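PDB 6X1L: WbbZ protein from Klebsiella pneumoniae subsp. pneumoniae NTUH-K2044, which is of unknown function but probably acts as a pyruvyl transferase on a polysaccharide. Local coordinates for residues 103-108 with 248-253; 10-15 with 43-48; 156-161 with 209-214; 66-71 with 96-101; 172-177 with 225-230. All coordinates share one frame; numbering follows the deposited sequence.

Contact 1. Residues 103-108 with 248-253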
# COMPACT_ATOMS: atom_id res chain seq x y z
N PRO A 103 2.34 21.03 11.26
CA PRO A 103 3.09 21.70 10.19
C PRO A 103 2.48 21.57 8.80
O PRO A 103 2.43 20.47 8.23
CB PRO A 103 4.46 21.03 10.26
CG PRO A 103 4.62 20.73 11.71
CD PRO A 103 3.25 20.35 12.21
N SER A 104 2.04 22.70 8.24
CA SER A 104 1.21 22.68 7.05
C SER A 104 1.64 23.74 6.05
O SER A 104 2.32 24.72 6.39
CB SER A 104 -0.27 22.88 7.40
OG SER A 104 -0.77 21.78 8.14
N THR A 105 1.23 23.53 4.80
CA THR A 105 1.31 24.52 3.74
C THR A 105 -0.09 25.08 3.52
O THR A 105 -1.02 24.32 3.25
CB THR A 105 1.86 23.90 2.45
OG1 THR A 105 3.28 23.69 2.58
CG2 THR A 105 1.60 24.81 1.26
N ILE A 106 -0.23 26.39 3.67
CA ILE A 106 -1.52 27.06 3.62
C ILE A 106 -1.46 28.14 2.55
O ILE A 106 -0.49 28.90 2.48
CB ILE A 106 -1.89 27.67 4.99
CG1 ILE A 106 -1.93 26.59 6.06
CG2 ILE A 106 -3.22 28.40 4.91
CD1 ILE A 106 -2.13 27.13 7.46
N ARG A 107 -2.49 28.21 1.71
CA ARG A 107 -2.60 29.22 0.67
C ARG A 107 -4.01 29.79 0.69
O ARG A 107 -4.98 29.03 0.55
CB ARG A 107 -2.27 28.65 -0.71
CG ARG A 107 -0.86 28.07 -0.84
CD ARG A 107 0.21 29.16 -0.81
NE ARG A 107 1.54 28.61 -1.06
CZ ARG A 107 2.39 28.26 -0.10
NH1 ARG A 107 2.07 28.41 1.18
NH2 ARG A 107 3.58 27.76 -0.42
N GLY A 108 -4.12 31.10 0.85
CA GLY A 108 -5.44 31.70 0.83
C GLY A 108 -6.21 31.37 2.10
O GLY A 108 -5.64 31.16 3.17
N TYR A 248 1.49 26.97 -6.80
CA TYR A 248 1.39 27.58 -5.47
C TYR A 248 2.69 27.47 -4.67
O TYR A 248 2.67 27.54 -3.44
CB TYR A 248 0.24 26.96 -4.67
CG TYR A 248 -1.14 27.27 -5.22
CD1 TYR A 248 -1.74 26.45 -6.17
CD2 TYR A 248 -1.84 28.38 -4.78
CE1 TYR A 248 -3.00 26.74 -6.67
CE2 TYR A 248 -3.10 28.67 -5.27
CZ TYR A 248 -3.67 27.85 -6.21
OH TYR A 248 -4.93 28.15 -6.70
N TYR A 249 3.82 27.28 -5.36
CA TYR A 249 5.13 27.17 -4.73
C TYR A 249 5.15 26.10 -3.64
O TYR A 249 5.89 26.20 -2.66
CB TYR A 249 5.59 28.52 -4.17
CG TYR A 249 5.90 29.51 -5.26
CD1 TYR A 249 4.91 30.35 -5.76
CD2 TYR A 249 7.17 29.60 -5.80
CE1 TYR A 249 5.19 31.26 -6.77
CE2 TYR A 249 7.46 30.50 -6.80
CZ TYR A 249 6.47 31.33 -7.28
OH TYR A 249 6.76 32.22 -8.28
N LYS A 250 4.34 25.05 -3.81
CA LYS A 250 4.19 24.04 -2.77
C LYS A 250 5.47 23.24 -2.59
O LYS A 250 5.99 23.12 -1.47
CB LYS A 250 3.01 23.12 -3.10
CG LYS A 250 1.64 23.75 -2.87
CD LYS A 250 0.62 23.25 -3.89
CE LYS A 250 0.58 21.73 -3.96
NZ LYS A 250 -0.25 21.26 -5.11
N ASN A 251 6.00 22.68 -3.68
CA ASN A 251 7.24 21.93 -3.58
C ASN A 251 8.43 22.85 -3.30
O ASN A 251 9.24 22.56 -2.41
CB ASN A 251 7.48 21.14 -4.87
CG ASN A 251 6.50 19.98 -5.04
OD1 ASN A 251 5.76 19.64 -4.11
ND2 ASN A 251 6.51 19.36 -6.21
N GLU A 252 8.54 23.95 -4.04
CA GLU A 252 9.72 24.81 -3.93
C GLU A 252 9.89 25.36 -2.52
O GLU A 252 11.02 25.46 -2.02
CB GLU A 252 9.64 25.94 -4.95
CG GLU A 252 10.90 26.80 -5.02
CD GLU A 252 10.83 27.88 -6.08
OE1 GLU A 252 9.89 27.86 -6.90
OE2 GLU A 252 11.72 28.76 -6.09
N ALA A 253 8.79 25.72 -1.85
CA ALA A 253 8.90 26.33 -0.53
C ALA A 253 9.38 25.33 0.51
O ALA A 253 10.17 25.67 1.40
CB ALA A 253 7.57 26.95 -0.11
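Arg107 reaches across to the carbonyl of Tyr248 and carries the polar part of this contact alone. Its guanidinium approaches side-on and puts two donors on one oxygen: Arg107 NE sits 2.8 Å from Tyr248 O, with 153° at the hydrogen, while Arg107 NH2 makes a longer, more bent bond of 3.2 Å to the same Tyr248 O. The oxygen lies close to the guanidinium plane. On the far side of the group, Arg107 NH1 folds back to its own chain and donates to Ile106 O at 2.9 Å, so bonds on both sides fix the rotation of the flat group; NH1 is also hydrogen-bonded to Thr129 OG1.

Apolar contacts fill in around it. With chi1 at -60°, Arg107 CG stands beside the backbone N, 4.1 Å from Tyr248 CD2. Thr105 CG2 rests over one guanidinium face, toward its rim, and also approaches Lys250 CG at 4.3 Å, while Ala253 CB stands at the NH2 edge.

The chain leaves strand 98-104 at a corner and meets the start of helix 250-259, with Tyr249 as its N-cap residue. The contact thus joins the half built on the six-stranded sheet to the half built on the four-stranded one, consistent with the two Rossmann-like domains of GT-B folds.

Contact 2. Residues 10-15 with 43-48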
# COMPACT_ATOMS: atom_id res chain seq x y z
N LYS A 10 12.05 22.85 20.04
CA LYS A 10 10.94 23.73 20.37
C LYS A 10 9.61 23.03 20.16
O LYS A 10 8.69 23.16 20.98
CB LYS A 10 11.02 25.00 19.53
CG LYS A 10 9.78 25.88 19.62
CD LYS A 10 9.71 26.86 18.46
CE LYS A 10 10.83 27.88 18.52
NZ LYS A 10 10.76 28.82 17.37
N PHE A 11 9.49 22.27 19.06
CA PHE A 11 8.23 21.60 18.73
C PHE A 11 7.85 20.57 19.79
O PHE A 11 6.69 20.51 20.21
CB PHE A 11 8.35 20.96 17.35
CG PHE A 11 7.05 20.49 16.78
CD1 PHE A 11 6.06 21.39 16.45
CD2 PHE A 11 6.83 19.14 16.55
CE1 PHE A 11 4.86 20.96 15.91
CE2 PHE A 11 5.64 18.70 16.01
CZ PHE A 11 4.65 19.61 15.68
N ASP A 12 8.81 19.75 20.22
CA ASP A 12 8.54 18.74 21.24
C ASP A 12 8.04 19.37 22.53
O ASP A 12 6.96 19.03 23.03
CB ASP A 12 9.80 17.90 21.50
CG ASP A 12 10.30 17.18 20.26
OD1 ASP A 12 9.60 17.19 19.23
OD2 ASP A 12 11.41 16.61 20.32
N LEU A 13 8.82 20.30 23.08
CA LEU A 13 8.45 20.93 24.35
C LEU A 13 7.10 21.63 24.25
O LEU A 13 6.29 21.58 25.18
CB LEU A 13 9.53 21.93 24.77
CG LEU A 13 10.92 21.33 25.02
CD1 LEU A 13 11.97 22.42 25.16
CD2 LEU A 13 10.90 20.45 26.26
N LEU A 14 6.83 22.27 23.11
CA LEU A 14 5.58 23.01 22.95
C LEU A 14 4.37 22.09 23.00
O LEU A 14 3.41 22.34 23.74
CB LEU A 14 5.62 23.78 21.64
CG LEU A 14 4.65 24.93 21.42
CD1 LEU A 14 4.79 25.99 22.51
CD2 LEU A 14 4.91 25.53 20.06
N LEU A 15 4.39 21.00 22.23
CA LEU A 15 3.24 20.10 22.25
C LEU A 15 3.12 19.40 23.60
O LEU A 15 2.01 19.16 24.07
CB LEU A 15 3.33 19.09 21.10
CG LEU A 15 2.65 19.65 19.84
CD1 LEU A 15 3.05 18.87 18.62
CD2 LEU A 15 1.14 19.64 19.99
N TYR A 43 2.40 9.75 14.28
CA TYR A 43 2.26 8.70 15.29
C TYR A 43 3.59 8.40 15.95
O TYR A 43 3.65 8.18 17.16
CB TYR A 43 1.65 7.45 14.66
CG TYR A 43 0.24 7.68 14.16
CD1 TYR A 43 -0.72 8.27 14.97
CD2 TYR A 43 -0.13 7.33 12.86
CE1 TYR A 43 -2.00 8.50 14.53
CE2 TYR A 43 -1.42 7.56 12.40
CZ TYR A 43 -2.35 8.14 13.24
OH TYR A 43 -3.63 8.37 12.79
N ASP A 44 4.68 8.40 15.17
CA ASP A 44 6.01 8.26 15.76
C ASP A 44 6.30 9.41 16.72
O ASP A 44 6.90 9.20 17.79
CB ASP A 44 7.07 8.22 14.65
CG ASP A 44 6.92 7.01 13.75
OD1 ASP A 44 6.08 6.14 14.05
OD2 ASP A 44 7.64 6.93 12.73
N PHE A 45 5.88 10.62 16.37
CA PHE A 45 6.12 11.78 17.22
C PHE A 45 5.35 11.69 18.53
O PHE A 45 5.89 12.00 19.60
CB PHE A 45 5.74 13.05 16.46
CG PHE A 45 5.75 14.29 17.31
CD1 PHE A 45 6.92 14.98 17.55
CD2 PHE A 45 4.57 14.78 17.86
CE1 PHE A 45 6.93 16.12 18.33
CE2 PHE A 45 4.58 15.91 18.64
CZ PHE A 45 5.76 16.59 18.87
N PHE A 46 4.08 11.26 18.47
CA PHE A 46 3.30 11.10 19.70
C PHE A 46 3.91 10.05 20.62
O PHE A 46 4.03 10.27 21.83
CB PHE A 46 1.86 10.71 19.35
CG PHE A 46 1.06 11.82 18.73
CD1 PHE A 46 1.41 13.14 18.93
CD2 PHE A 46 -0.04 11.53 17.94
CE1 PHE A 46 0.67 14.16 18.36
CE2 PHE A 46 -0.78 12.55 17.37
CZ PHE A 46 -0.43 13.87 17.58
N GLU A 47 4.30 8.90 20.06
CA GLU A 47 4.83 7.83 20.89
C GLU A 47 6.17 8.21 21.52
O GLU A 47 6.43 7.87 22.68
CB GLU A 47 4.98 6.55 20.06
CG GLU A 47 3.66 5.99 19.55
CD GLU A 47 3.83 4.69 18.77
OE1 GLU A 47 2.89 4.28 18.06
OE2 GLU A 47 4.92 4.08 18.87
N ARG A 48 7.01 8.93 20.78
CA ARG A 48 8.33 9.26 21.29
C ARG A 48 8.26 10.32 22.39
O ARG A 48 9.16 10.39 23.24
CB ARG A 48 9.24 9.73 20.16
CG ARG A 48 10.71 9.73 20.51
CD ARG A 48 11.27 11.13 20.52
NE ARG A 48 11.23 11.74 19.19
CZ ARG A 48 11.62 12.98 18.92
NH1 ARG A 48 12.10 13.75 19.89
NH2 ARG A 48 11.55 13.44 17.69
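Phe45 points its ring from helix 33-48 into helix 6-21, where Phe11, Asp12 and Leu15 meet it. This is a helix-helix packing beside the six-stranded parallel sheet, and the short axes cross at -67° with a closest approach of 11.4 Å. The Phe45 side chain leaves its helix with CG anti to the backbone N (chi1 171°), which carries the start of the ring toward the other helix.

Phe11 comes over one face of that ring with its CE2, which lies 3.5 Å above the Phe45 plane and is displaced toward the rim. The closest approach of the two rings is a neighbouring pair, Phe11 CD2 to Phe45 CE1, also at 3.5 Å, and the ring planes are tilted at 42° to each other. Leu15 approaches the same ring from its CD1 methyl, close against Phe45 CE2 at 3.3 Å and near CZ as well. Outside the pair, Phe11 continues the aromatic cluster edge-to-face with Phe123, and Phe45 does the same with Tyr153.

Asp12 divides its carboxylate between two partners. Asp12 OD2 forms a salt bridge with Arg48 NH1 at 3.0 Å, although the hydrogen bond within it is weak and bent, and the carboxylate and guanidinium planes stand nearly perpendicular. Asp12 OD1 instead lies near the plane of the Phe45 ring, at its edge, 3.0 Å from Phe45 CE1.

Contact 3. Residues 156-161 with 209-214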
# COMPACT_ATOMS: atom_id res chain seq x y z
N LEU A 156 12.81 6.28 10.88
CA LEU A 156 13.01 5.63 9.58
C LEU A 156 13.40 4.16 9.71
O LEU A 156 13.01 3.35 8.86
CB LEU A 156 14.08 6.39 8.80
CG LEU A 156 14.37 5.97 7.36
CD1 LEU A 156 13.13 6.12 6.50
CD2 LEU A 156 15.53 6.78 6.80
N ASN A 157 14.14 3.79 10.75
CA ASN A 157 14.74 2.46 10.77
C ASN A 157 13.72 1.35 10.96
O ASN A 157 14.02 0.19 10.64
CB ASN A 157 15.80 2.38 11.86
CG ASN A 157 17.08 3.10 11.47
OD1 ASN A 157 17.18 4.32 11.59
ND2 ASN A 157 18.07 2.34 11.00
N LYS A 158 12.52 1.65 11.44
CA LYS A 158 11.50 0.61 11.58
C LYS A 158 10.67 0.44 10.31
O LYS A 158 9.81 -0.45 10.27
CB LYS A 158 10.59 0.90 12.77
CG LYS A 158 9.67 2.09 12.60
CD LYS A 158 8.83 2.28 13.86
CE LYS A 158 7.92 3.48 13.74
NZ LYS A 158 7.10 3.66 14.97
N TYR A 159 10.92 1.24 9.28
CA TYR A 159 10.25 1.12 7.99
C TYR A 159 11.12 0.47 6.92
O TYR A 159 10.59 0.06 5.88
CB TYR A 159 9.80 2.50 7.49
CG TYR A 159 8.86 3.23 8.42
CD1 TYR A 159 9.36 4.01 9.46
CD2 TYR A 159 7.49 3.16 8.25
CE1 TYR A 159 8.51 4.68 10.32
CE2 TYR A 159 6.63 3.84 9.10
CZ TYR A 159 7.15 4.60 10.13
OH TYR A 159 6.30 5.27 10.98
N LEU A 160 12.42 0.37 7.15
CA LEU A 160 13.35 -0.04 6.10
C LEU A 160 13.27 -1.55 5.86
O LEU A 160 13.09 -2.34 6.80
CB LEU A 160 14.78 0.35 6.47
CG LEU A 160 15.03 1.84 6.73
CD1 LEU A 160 16.48 2.10 7.12
CD2 LEU A 160 14.64 2.67 5.51
N SER A 161 13.41 -1.94 4.60
CA SER A 161 13.58 -3.34 4.25
C SER A 161 15.04 -3.74 4.14
O SER A 161 15.35 -4.94 4.23
CB SER A 161 12.87 -3.65 2.93
OG SER A 161 13.54 -3.05 1.84
N SER A 209 1.46 1.47 4.60
CA SER A 209 1.52 2.19 3.33
C SER A 209 2.84 2.92 3.16
O SER A 209 3.40 2.96 2.06
CB SER A 209 0.36 3.18 3.23
OG SER A 209 0.52 4.02 2.09
N THR A 210 3.37 3.49 4.25
CA THR A 210 4.65 4.18 4.17
C THR A 210 5.79 3.19 3.95
O THR A 210 6.75 3.50 3.23
CB THR A 210 4.87 5.01 5.44
OG1 THR A 210 3.78 5.94 5.59
CG2 THR A 210 6.16 5.79 5.36
N ARG A 211 5.70 2.01 4.54
CA ARG A 211 6.67 0.96 4.25
C ARG A 211 6.68 0.62 2.77
O ARG A 211 7.75 0.48 2.16
CB ARG A 211 6.38 -0.28 5.09
CG ARG A 211 6.75 -0.12 6.55
CD ARG A 211 6.62 -1.41 7.35
NE ARG A 211 7.02 -1.20 8.74
CZ ARG A 211 6.18 -0.96 9.74
NH1 ARG A 211 4.88 -0.92 9.53
NH2 ARG A 211 6.65 -0.76 10.97
N CYS A 212 5.49 0.50 2.16
CA CYS A 212 5.41 0.22 0.73
C CYS A 212 6.18 1.24 -0.09
O CYS A 212 7.02 0.87 -0.93
CB CYS A 212 3.94 0.19 0.29
SG CYS A 212 3.03 -1.27 0.82
N MSE A 213 5.92 2.52 0.13
CA MSE A 213 6.60 3.56 -0.63
C MSE A 213 8.11 3.49 -0.42
O MSE A 213 8.89 3.60 -1.37
CB MSE A 213 6.09 4.95 -0.23
CG MSE A 213 4.60 5.18 -0.49
SE MSE A 213 4.13 7.00 0.11
CE MSE A 213 4.85 8.00 -1.39
N ILE A 214 8.50 3.29 0.84
CA ILE A 214 9.92 3.18 1.16
C ILE A 214 10.53 1.94 0.53
O ILE A 214 11.63 2.00 -0.05
CB ILE A 214 10.12 3.20 2.69
CG1 ILE A 214 9.86 4.61 3.24
CG2 ILE A 214 11.52 2.72 3.06
CD1 ILE A 214 10.04 4.72 4.73
O HOH W 1 9.52 -2.75 8.92
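Arg211 crosses Tyr159 at about a right angle. Arg211 CG is 3.8 Å from Tyr159 CD2, and the planes of guanidinium and ring are only 27° apart. The Arg211 chain is extended from CG to NE, and its end grips Lys158 O side-on: Arg211 NE and NH2 each lie 3.3 Å from that oxygen, both long bonds. A water bridges NE and the same carbonyl, donating to Lys158 O at 2.7 Å and accepting from Arg211 NE at 2.9 Å, and the single NE hydrogen is shared between it and the long direct bond.

Beneath this polar layer Ile214 supplies the apolar one. Ile214 CD1 touches both Tyr159 CB, at 3.6 Å, and Leu156 CD1, at 3.8 Å, while its other branch, CG2, meets Leu160 CD2.

A second shell sets these groups in place. Asp44 takes both the Tyr159 hydroxyl and the Lys158 ammonium, and Asn208 OD1 accepts from Arg211 NH1.

The loop after strand 144-146, with its 3-10 turn at 156-158, packs on helix 203-218. Helix 33-48 flanks it at Tyr159 and Thr210, and helix 228-236 at Leu156 and Ile214; on the helix, Arg211 packs on Asn208 of the second subunit.

Contact 4. Residues 66-71 with 96-101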
# COMPACT_ATOMS: atom_id res chain seq x y z
N THR A 66 -11.62 22.21 27.50
CA THR A 66 -10.47 21.39 27.85
C THR A 66 -10.01 20.46 26.73
O THR A 66 -9.02 19.73 26.93
CB THR A 66 -10.76 20.56 29.11
OG1 THR A 66 -11.96 19.80 28.91
CG2 THR A 66 -10.94 21.48 30.32
N ASP A 67 -10.66 20.46 25.58
CA ASP A 67 -10.25 19.63 24.45
C ASP A 67 -9.65 20.50 23.36
O ASP A 67 -10.20 21.56 23.02
CB ASP A 67 -11.43 18.83 23.88
CG ASP A 67 -11.83 17.67 24.77
OD1 ASP A 67 -11.06 17.34 25.69
OD2 ASP A 67 -12.91 17.10 24.55
N ILE A 68 -8.52 20.06 22.82
CA ILE A 68 -7.84 20.72 21.71
C ILE A 68 -7.88 19.79 20.51
O ILE A 68 -7.52 18.61 20.62
CB ILE A 68 -6.39 21.09 22.08
CG1 ILE A 68 -6.38 22.26 23.07
CG2 ILE A 68 -5.59 21.41 20.84
CD1 ILE A 68 -4.99 22.71 23.46
N LEU A 69 -8.31 20.31 19.37
CA LEU A 69 -8.27 19.55 18.13
C LEU A 69 -6.88 19.66 17.51
O LEU A 69 -6.41 20.77 17.23
CB LEU A 69 -9.33 20.04 17.14
CG LEU A 69 -9.24 19.43 15.74
CD1 LEU A 69 -9.67 17.96 15.75
CD2 LEU A 69 -10.06 20.22 14.73
N ILE A 70 -6.23 18.53 17.32
CA ILE A 70 -4.96 18.46 16.61
C ILE A 70 -5.31 18.10 15.17
O ILE A 70 -5.71 16.97 14.88
CB ILE A 70 -4.00 17.44 17.23
CG1 ILE A 70 -3.86 17.68 18.73
CG2 ILE A 70 -2.65 17.49 16.54
CD1 ILE A 70 -3.20 19.01 19.09
N PHE A 71 -5.18 19.07 14.26
CA PHE A 71 -5.45 18.82 12.85
C PHE A 71 -4.15 18.43 12.16
O PHE A 71 -3.19 19.22 12.16
CB PHE A 71 -6.08 20.04 12.19
CG PHE A 71 -6.54 19.78 10.78
CD1 PHE A 71 -7.59 18.92 10.54
CD2 PHE A 71 -5.91 20.39 9.71
CE1 PHE A 71 -8.02 18.67 9.24
CE2 PHE A 71 -6.33 20.15 8.42
CZ PHE A 71 -7.38 19.29 8.18
N PHE A 96 -14.06 22.87 20.21
CA PHE A 96 -12.82 22.72 20.96
C PHE A 96 -12.36 24.05 21.53
O PHE A 96 -12.78 25.13 21.10
CB PHE A 96 -11.72 22.12 20.07
CG PHE A 96 -12.08 20.79 19.47
CD1 PHE A 96 -12.67 20.71 18.22
CD2 PHE A 96 -11.84 19.62 20.17
CE1 PHE A 96 -13.01 19.48 17.67
CE2 PHE A 96 -12.18 18.39 19.62
CZ PHE A 96 -12.76 18.32 18.37
N HIS A 97 -11.47 23.96 22.53
CA HIS A 97 -10.88 25.15 23.13
C HIS A 97 -9.90 25.81 22.17
O HIS A 97 -9.88 27.04 22.04
CB HIS A 97 -10.19 24.78 24.44
CG HIS A 97 -9.48 25.92 25.11
ND1 HIS A 97 -8.11 26.04 25.11
CD2 HIS A 97 -9.96 26.98 25.80
CE1 HIS A 97 -7.77 27.13 25.77
NE2 HIS A 97 -8.87 27.72 26.20
N LYS A 98 -9.07 25.01 21.50
CA LYS A 98 -8.12 25.49 20.51
C LYS A 98 -8.09 24.50 19.35
O LYS A 98 -8.48 23.33 19.49
CB LYS A 98 -6.70 25.63 21.08
CG LYS A 98 -6.55 26.66 22.18
CD LYS A 98 -6.75 28.06 21.64
CE LYS A 98 -6.51 29.10 22.72
NZ LYS A 98 -6.78 30.47 22.20
N VAL A 99 -7.61 24.97 18.21
CA VAL A 99 -7.33 24.11 17.06
C VAL A 99 -5.86 24.29 16.72
O VAL A 99 -5.43 25.39 16.35
CB VAL A 99 -8.23 24.42 15.86
CG1 VAL A 99 -7.67 23.76 14.60
CG2 VAL A 99 -9.64 23.92 16.12
N ILE A 100 -5.09 23.21 16.84
CA ILE A 100 -3.67 23.22 16.52
C ILE A 100 -3.50 22.61 15.13
O ILE A 100 -3.84 21.44 14.91
CB ILE A 100 -2.85 22.44 17.56
CG1 ILE A 100 -2.96 23.10 18.94
CG2 ILE A 100 -1.40 22.34 17.13
CD1 ILE A 100 -2.17 22.39 20.01
N ILE A 101 -2.99 23.41 14.20
CA ILE A 101 -2.72 22.94 12.85
C ILE A 101 -1.27 22.49 12.80
O ILE A 101 -0.35 23.30 12.89
CB ILE A 101 -3.01 24.03 11.81
CG1 ILE A 101 -4.49 24.41 11.84
CG2 ILE A 101 -2.59 23.57 10.42
CD1 ILE A 101 -4.88 25.45 10.81
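Phe96 holds its CG anti to the carbonyl carbon (chi1 -58°), which sets that atom 3.7 Å from Leu69 CB; Leu69 in turn carries its own CG anti to the backbone N (chi1 172°). The Phe96 ring lies with one face on Leu69, whose CB sits over its centre, 3.6 Å from the centroid, a CH-pi contact. Asp67 CB stands at the edge of the same ring.

Beyond this the strands run parallel and bond by their backbones. Leu69 N donates to Lys98 O at 3.0 Å, Leu69 O accepts from Ile100 N at 2.8 Å, and Phe71 N closes the ladder on Ile100 O. His97 N donates to Asp67 O at 2.8 Å.

On one face Ile100 CD1 reaches both Ile68 CG2 and Ile70 CD1, each at 3.7 Å; on the other, Leu69 CD2 lies beside Val99 CG2.

These are the two strands of a beta-alpha-beta crossover whose helix 84-92 packs on Leu69 and Phe71; strand 23-27 flanks 67-71, and strand 120-124 flanks 98-104.

Contact 5. Residues 172-177 with 225-230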
# COMPACT_ATOMS: atom_id res chain seq x y z
N CYS A 172 8.64 9.15 -10.50
CA CYS A 172 7.45 9.18 -9.65
C CYS A 172 6.76 10.54 -9.83
O CYS A 172 6.86 11.42 -8.98
CB CYS A 172 7.82 8.93 -8.18
SG CYS A 172 8.75 7.38 -7.91
N PHE A 173 6.05 10.69 -10.95
CA PHE A 173 5.44 11.96 -11.32
C PHE A 173 3.92 11.87 -11.27
O PHE A 173 3.32 10.82 -11.51
CB PHE A 173 5.89 12.40 -12.71
CG PHE A 173 7.32 12.84 -12.77
CD1 PHE A 173 7.66 14.16 -12.53
CD2 PHE A 173 8.33 11.93 -13.06
CE1 PHE A 173 8.98 14.56 -12.58
CE2 PHE A 173 9.65 12.33 -13.11
CZ PHE A 173 9.97 13.65 -12.87
N ARG A 174 3.32 13.02 -10.98
CA ARG A 174 1.87 13.15 -10.89
C ARG A 174 1.21 12.76 -12.22
O ARG A 174 1.57 13.29 -13.28
CB ARG A 174 1.51 14.59 -10.51
CG ARG A 174 0.07 14.81 -10.13
CD ARG A 174 -0.09 16.18 -9.48
NE ARG A 174 -1.49 16.52 -9.30
CZ ARG A 174 -2.21 17.21 -10.18
NH1 ARG A 174 -1.65 17.62 -11.31
NH2 ARG A 174 -3.48 17.48 -9.94
N THR A 175 0.24 11.85 -12.15
CA THR A 175 -0.32 11.24 -13.35
C THR A 175 -1.09 12.25 -14.20
O THR A 175 -1.24 12.05 -15.42
CB THR A 175 -1.25 10.08 -12.98
OG1 THR A 175 -2.26 10.54 -12.08
CG2 THR A 175 -0.46 8.97 -12.32
N ASP A 176 -1.60 13.32 -13.59
CA ASP A 176 -2.41 14.31 -14.29
C ASP A 176 -1.65 14.96 -15.44
O ASP A 176 -1.99 14.77 -16.61
CB ASP A 176 -2.89 15.37 -13.30
CG ASP A 176 -3.67 14.76 -12.14
OD1 ASP A 176 -4.87 15.08 -12.01
OD2 ASP A 176 -3.09 13.95 -11.39
N SER A 177 -0.61 15.72 -15.12
CA SER A 177 0.23 16.35 -16.14
C SER A 177 1.61 16.70 -15.59
O SER A 177 2.16 15.98 -14.76
CB SER A 177 -0.45 17.61 -16.68
OG SER A 177 -0.56 18.61 -15.68
N THR A 225 11.08 13.16 -9.19
CA THR A 225 9.70 13.29 -8.74
C THR A 225 9.29 14.76 -8.65
O THR A 225 10.12 15.65 -8.49
CB THR A 225 9.50 12.61 -7.38
OG1 THR A 225 8.12 12.66 -7.02
CG2 THR A 225 10.33 13.28 -6.30
N ASP A 226 7.98 14.98 -8.77
CA ASP A 226 7.31 16.22 -8.40
C ASP A 226 6.35 16.00 -7.23
O ASP A 226 5.43 16.80 -7.02
CB ASP A 226 6.57 16.82 -9.60
CG ASP A 226 5.42 15.93 -10.09
OD1 ASP A 226 5.18 14.86 -9.52
OD2 ASP A 226 4.74 16.32 -11.07
N ARG A 227 6.54 14.91 -6.49
CA ARG A 227 5.71 14.55 -5.36
C ARG A 227 6.49 14.81 -4.08
O ARG A 227 7.53 14.18 -3.85
CB ARG A 227 5.30 13.07 -5.43
CG ARG A 227 4.32 12.74 -6.54
CD ARG A 227 2.94 13.29 -6.24
NE ARG A 227 1.90 12.60 -6.99
CZ ARG A 227 0.61 12.93 -6.95
NH1 ARG A 227 0.21 13.95 -6.20
NH2 ARG A 227 -0.27 12.24 -7.65
N LEU A 228 5.99 15.73 -3.25
CA LEU A 228 6.76 16.23 -2.11
C LEU A 228 7.27 15.09 -1.24
O LEU A 228 8.47 15.01 -0.95
CB LEU A 228 5.90 17.19 -1.29
CG LEU A 228 6.58 17.75 -0.04
CD1 LEU A 228 7.85 18.49 -0.43
CD2 LEU A 228 5.62 18.66 0.70
N HIS A 229 6.38 14.20 -0.81
CA HIS A 229 6.80 13.22 0.18
C HIS A 229 7.53 12.03 -0.43
O HIS A 229 8.23 11.33 0.30
CB HIS A 229 5.59 12.78 1.00
CG HIS A 229 5.16 13.83 1.98
ND1 HIS A 229 4.28 14.84 1.64
CD2 HIS A 229 5.56 14.08 3.25
CE1 HIS A 229 4.13 15.64 2.68
NE2 HIS A 229 4.89 15.21 3.67
N VAL A 230 7.44 11.82 -1.74
CA VAL A 230 8.42 10.98 -2.41
C VAL A 230 9.80 11.61 -2.30
O VAL A 230 10.78 10.94 -1.93
CB VAL A 230 8.03 10.75 -3.88
CG1 VAL A 230 9.14 10.00 -4.61
CG2 VAL A 230 6.72 9.98 -3.97
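Two arginines lie against each other: Arg174 CG rests over one face of the Arg227 guanidinium, 3.6 Å from Arg227 NH2, and Arg174 NE stands 4.4 Å from Arg227 NH1. A salt bridge from Arg227 NH2 to Asp190 probably offsets the like charges; Arg174 has only a loose charge pairing with the poorly ordered Asp176.

Thr225 forms an ST turn. Thr225 OG1 accepts from Arg227 N at 2.8 Å and itself donates to Cys172 O at 2.6 Å, lying in that carbonyl's plane. This ties the end of strand 167-172 to the link between strand 220-225 and helix 228-236, at the C-terminal ends of two strands of the four-stranded parallel sheet.

Phe173 lays one ring face over Thr225 CA, a CH-pi contact, while Tyr244 meets the ring edge-to-face. Asp226 CG takes the crowded position between backbone N and carbonyl carbon (chi1 64°), which places it near Arg174 N. Asp226 OD1 offers its syn lone pair to Arg174 N at 3.0 Å.

In the fold
Contacts 2 and 4 are the buried ones, and both belong to the half built on the six-stranded sheet: contact 4 inside the sheet, with backbone bonds and aliphatic packing, contact 2 in the helices beside it, with aromatic rings and a salt bridge at its rim. The other three are partly buried. In contacts 1 and 3 an arginine grips a carbonyl; in contact 5 threonine and aspartate bond to the backbone. Contact 1 shares strand 98-104 with contact 4 and itself joins the two halves, while its Asn251 bonds to Asp226 of contact 5 within the second half. Asp44 of contact 2's helix joins contacts 2 and 3, and Met213 of contact 3 packs on Val230 of contact 5. Contact 3 alone meets the second subunit.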